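PDB 3U7I: FMN-dependent NADH-azoreductase 1 from Bacillus anthracis, which uses FMN and NADH to cleave the azo bond of aromatic azo compounds to the corresponding amines, and probably also reduces quinones. Local coordinates for the interface of chains A and B. Residues are numbered along the deposited sequence; one frame, centred on the assembly and turned at random. Chains: chain A/B, FMN-dependent NADH-azoreductase 1.

Contact 1: the interface of chains A and B. Residues chain A 114, 121, 169, 173, 176; chain B 106-107, 159, 163, 165.
The ring of A:Tyr169 meets chain B at its rim: the backbone oxygen of B:Asn106 and CD2 of B:Tyr165 both lie in its plane at the edge, while CG of A:Met173, from its own helix, covers one face. At the phenol tip, OH donates to O of B:Asn106 over 2.7 Å, lying in the plane of that carbonyl with a C=O...O angle of 156°. B:Tyr165 instead turns a face toward the backbone N of A:Tyr169, near its rim. The benzo edge of B:Trp159 (CZ2, CH2) lies over one face of A:Phe176 toward its rim, CH2 3.8 Å from CD1, the planes tilted by roughly 30° though the side chains cross at about a right angle; CG2 of B:Val163 backs the indole within chain B. Two selenomethionines fill in around B:Phe107. A:Met173, bent at chi2 and chi3, brings SE to 3.4 Å from CD2 of the phenyl ring, whereas the methyl CE of A:Met121 comes in plane at the ring edge, 3.9 Å from CE2. The chain of A:Met121 runs antiparallel past the B:Asn106 side chain, its CB 4.0 Å from CG of the amide, and two waters link its backbone O to that amide. Helix 165-177 of chain A, with A:Met121 just beyond helix 111-120, packs against the loop following strand 97-103, helix 159-162 and the start of helix 165-177 of chain B, within the two-fold interface of the flavodoxin-like homodimer.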
# COMPACT_ATOMS: atom_id res chain seq x y z
N LYS A 114 -1.93 1.37 5.05
CA LYS A 114 -2.89 1.75 4.00
C LYS A 114 -4.33 1.77 4.52
O LYS A 114 -5.07 2.70 4.22
CB LYS A 114 -2.79 0.83 2.78
CG LYS A 114 -3.79 1.19 1.67
CD LYS A 114 -3.55 2.60 1.11
CE LYS A 114 -4.30 2.85 -0.20
NZ LYS A 114 -5.77 2.63 -0.16
N MSE A 121 -8.22 9.67 5.50
CA MSE A 121 -8.42 10.52 4.33
C MSE A 121 -9.89 10.51 3.92
O MSE A 121 -10.31 9.68 3.12
CB MSE A 121 -7.53 10.10 3.17
CG MSE A 121 -6.07 10.46 3.39
SE MSE A 121 -4.96 9.94 1.86
CE MSE A 121 -5.82 11.08 0.51
N TYR A 169 5.06 8.20 -0.64
CA TYR A 169 3.62 8.23 -0.43
C TYR A 169 3.24 9.03 0.82
O TYR A 169 2.41 9.94 0.75
CB TYR A 169 3.05 6.82 -0.35
CG TYR A 169 1.56 6.76 -0.03
CD1 TYR A 169 0.61 7.01 -1.01
CD2 TYR A 169 1.12 6.46 1.26
CE1 TYR A 169 -0.75 6.95 -0.72
CE2 TYR A 169 -0.24 6.40 1.55
CZ TYR A 169 -1.17 6.64 0.56
OH TYR A 169 -2.52 6.58 0.87
N MSE A 173 1.06 12.43 0.86
CA MSE A 173 -0.29 12.42 1.42
C MSE A 173 -0.44 13.44 2.53
O MSE A 173 -1.43 14.18 2.59
CB MSE A 173 -0.66 11.03 1.93
CG MSE A 173 -0.83 10.01 0.82
SE MSE A 173 -2.13 10.49 -0.57
CE MSE A 173 -0.96 11.36 -1.89
N PHE A 176 -0.37 16.99 1.20
CA PHE A 176 -1.69 17.24 0.60
C PHE A 176 -2.73 17.63 1.67
O PHE A 176 -3.48 18.60 1.49
CB PHE A 176 -2.14 16.01 -0.20
CG PHE A 176 -3.60 16.01 -0.58
CD1 PHE A 176 -4.10 16.96 -1.48
CD2 PHE A 176 -4.48 15.07 -0.06
CE1 PHE A 176 -5.45 16.96 -1.83
CE2 PHE A 176 -5.82 15.07 -0.41
CZ PHE A 176 -6.30 16.00 -1.29
N ASN B 106 -7.18 6.59 -2.51
CA ASN B 106 -6.12 7.20 -1.71
C ASN B 106 -4.70 6.97 -2.26
O ASN B 106 -3.75 6.79 -1.50
CB ASN B 106 -6.27 6.79 -0.25
CG ASN B 106 -7.57 7.28 0.34
OD1 ASN B 106 -8.04 8.36 -0.01
ND2 ASN B 106 -8.17 6.48 1.21
N PHE B 107 -4.59 6.99 -3.59
CA PHE B 107 -3.33 7.13 -4.32
C PHE B 107 -2.31 6.02 -4.13
O PHE B 107 -1.11 6.25 -4.30
CB PHE B 107 -2.68 8.49 -4.02
CG PHE B 107 -3.60 9.66 -4.24
CD1 PHE B 107 -3.81 10.17 -5.51
CD2 PHE B 107 -4.27 10.23 -3.17
CE1 PHE B 107 -4.66 11.24 -5.71
CE2 PHE B 107 -5.13 11.30 -3.36
CZ PHE B 107 -5.32 11.81 -4.63
N TRP B 159 0.05 17.22 -10.57
CA TRP B 159 0.16 16.62 -9.25
C TRP B 159 -0.35 15.18 -9.23
O TRP B 159 0.32 14.29 -8.71
CB TRP B 159 -0.57 17.46 -8.20
CG TRP B 159 -0.53 16.88 -6.81
CD1 TRP B 159 0.49 16.98 -5.91
CD2 TRP B 159 -1.57 16.12 -6.16
NE1 TRP B 159 0.16 16.32 -4.74
CE2 TRP B 159 -1.10 15.79 -4.87
CE3 TRP B 159 -2.85 15.69 -6.55
CZ2 TRP B 159 -1.87 15.05 -3.96
CZ3 TRP B 159 -3.60 14.96 -5.64
CH2 TRP B 159 -3.11 14.65 -4.37
N VAL B 163 1.50 11.67 -7.90
CA VAL B 163 1.07 10.90 -6.72
C VAL B 163 0.31 9.62 -7.06
O VAL B 163 -0.34 9.03 -6.20
CB VAL B 163 0.25 11.76 -5.72
CG1 VAL B 163 1.07 12.93 -5.25
CG2 VAL B 163 -1.06 12.23 -6.35
N TYR B 165 0.76 6.55 -7.00
CA TYR B 165 1.70 5.56 -6.46
C TYR B 165 1.26 4.12 -6.68
O TYR B 165 2.10 3.23 -6.67
CB TYR B 165 2.02 5.84 -4.99
CG TYR B 165 2.84 7.09 -4.84
CD1 TYR B 165 4.12 7.18 -5.39
CD2 TYR B 165 2.33 8.21 -4.17
CE1 TYR B 165 4.87 8.33 -5.27
CE2 TYR B 165 3.08 9.36 -4.05
CZ TYR B 165 4.35 9.41 -4.60
OH TYR B 165 5.11 10.55 -4.48
O HOH W 1 -10.83 6.89 2.57
O HOH W 2 -10.55 9.51 -0.16

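Contact 2: the interface of chains A and B. Residues chain A 57, 65, 114, 117-118, 121; chain B 105-106.
B:Asn106 reaches the carboxylate of A:Asp118 with its amide nitrogen, ND2 lying 2.9 Å from OD1 in a nearly straight bond, 171° at the hydrogen. OD1 lies almost in the amide plane, yet the donor meets it on the anti side and tilted out of the carboxylate plane, the two flat groups being turned 40° apart. The same oxygen accepts from A:Lys114 through its syn lone pair, in a salt bridge of 2.8 Å between NZ and OD1. Two donors thus grip OD1, which should restrict the rotation of the carboxylate, and the ammonium would be expected to favour its negative charge. A:Lys114 leaves the helix with CG anti to the backbone N and bends at chi2 and chi4, which carries NZ across to the backbone oxygen of B:His105. That bond, 3.0 Å from NZ to O, comes from above the carbonyl plane, 39° out of it, and misses the lone pairs. One lysine therefore both positions the aspartate within chain A and ties down the partner's backbone.

This direct network is the tight part of the contact. Toward A:Trp65 the packing is looser: the indole CZ3 stays 4.3 Å from NE2 of B:His105. A:Ile57 lies beside the imidazole, the side chains crossing at about a right angle, but its modelled close approach is doubtful. Water mediates much of the remaining polar contact. One molecule is shared by the backbone oxygens of A:Asp118 and A:Met121, ND2 of B:Asn106 and NE2 of B:His105; a second joins O of A:Met121 to the amide oxygen OD1. Within chain B, the amide carbon CG of B:Asn106 sits 3.8 Å above the plane of the B:His105 imidazole, over its centre.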
# COMPACT_ATOMS: atom_id res chain seq x y z
N ILE A 57 -11.22 -1.17 4.01
CA ILE A 57 -12.35 -0.99 3.11
C ILE A 57 -12.73 -2.32 2.46
O ILE A 57 -11.96 -2.89 1.69
CB ILE A 57 -12.08 0.07 2.03
CG1 ILE A 57 -11.85 1.45 2.67
CG2 ILE A 57 -13.24 0.15 1.05
CD1 ILE A 57 -11.41 2.50 1.68
N TRP A 65 -21.06 3.39 3.16
CA TRP A 65 -20.78 4.71 2.59
C TRP A 65 -21.78 5.12 1.52
O TRP A 65 -22.19 6.28 1.45
CB TRP A 65 -19.35 4.76 2.04
CG TRP A 65 -18.30 4.85 3.12
CD1 TRP A 65 -18.50 5.08 4.45
CD2 TRP A 65 -16.88 4.72 2.94
NE1 TRP A 65 -17.30 5.10 5.12
CE2 TRP A 65 -16.29 4.88 4.22
CE3 TRP A 65 -16.06 4.48 1.84
CZ2 TRP A 65 -14.91 4.81 4.41
CZ3 TRP A 65 -14.68 4.41 2.03
CH2 TRP A 65 -14.12 4.57 3.31
N LYS A 114 -1.93 1.37 5.05
CA LYS A 114 -2.89 1.75 4.00
C LYS A 114 -4.33 1.77 4.52
O LYS A 114 -5.07 2.70 4.22
CB LYS A 114 -2.79 0.83 2.78
CG LYS A 114 -3.79 1.19 1.67
CD LYS A 114 -3.55 2.60 1.11
CE LYS A 114 -4.30 2.85 -0.20
NZ LYS A 114 -5.77 2.63 -0.16
N MSE A 117 -4.72 4.90 6.41
CA MSE A 117 -4.88 6.03 5.50
C MSE A 117 -6.33 6.11 5.02
O MSE A 117 -6.91 7.20 4.91
CB MSE A 117 -3.93 5.92 4.30
CG MSE A 117 -2.44 5.88 4.66
SE MSE A 117 -1.88 7.43 5.70
CE MSE A 117 -2.25 8.80 4.35
N ASP A 118 -6.91 4.94 4.73
CA ASP A 118 -8.30 4.84 4.26
C ASP A 118 -9.32 5.29 5.31
O ASP A 118 -10.44 5.65 4.97
CB ASP A 118 -8.61 3.41 3.79
CG ASP A 118 -7.82 3.00 2.56
OD1 ASP A 118 -7.22 3.86 1.87
OD2 ASP A 118 -7.83 1.79 2.26
N MSE A 121 -8.22 9.67 5.50
CA MSE A 121 -8.42 10.52 4.33
C MSE A 121 -9.89 10.51 3.92
O MSE A 121 -10.31 9.68 3.12
CB MSE A 121 -7.53 10.10 3.17
CG MSE A 121 -6.07 10.46 3.39
SE MSE A 121 -4.96 9.94 1.86
CE MSE A 121 -5.82 11.08 0.51
N HIS B 105 -7.90 4.02 -4.70
CA HIS B 105 -8.39 4.80 -3.57
C HIS B 105 -7.21 5.29 -2.76
O HIS B 105 -6.35 4.50 -2.37
CB HIS B 105 -9.34 3.98 -2.69
CG HIS B 105 -10.11 4.82 -1.72
ND1 HIS B 105 -10.77 5.97 -2.09
CD2 HIS B 105 -10.32 4.68 -0.39
CE1 HIS B 105 -11.36 6.50 -1.03
NE2 HIS B 105 -11.10 5.73 0.02
N ASN B 106 -7.18 6.59 -2.51
CA ASN B 106 -6.12 7.20 -1.71
C ASN B 106 -4.70 6.97 -2.26
O ASN B 106 -3.75 6.79 -1.50
CB ASN B 106 -6.27 6.79 -0.25
CG ASN B 106 -7.57 7.28 0.34
OD1 ASN B 106 -8.04 8.36 -0.01
ND2 ASN B 106 -8.17 6.48 1.21
O HOH W 3 -10.83 6.89 2.57
O HOH W 4 -10.55 9.51 -0.16

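Contacts 1 and 2 are neighbouring parts of one homodimer interface, the centres of their C-alpha atoms about 10 Å apart. They share A:Lys114, A:Met121 and B:Asn106, and both use the loop after strand 97-103 of chain B. In contact 1 this loop faces helix 165-177 with largely apolar and aromatic packing; in contact 2 it faces helix 111-120 and the 57-65 region through charge, amide and water. B:Asn106 joins them: its backbone oxygen bonds A:Tyr169 in contact 1, its amide nitrogen A:Asp118 in contact 2. Two-fold symmetry repeats both contacts with the chains exchanged, so each subunit supplies the loop and receives it.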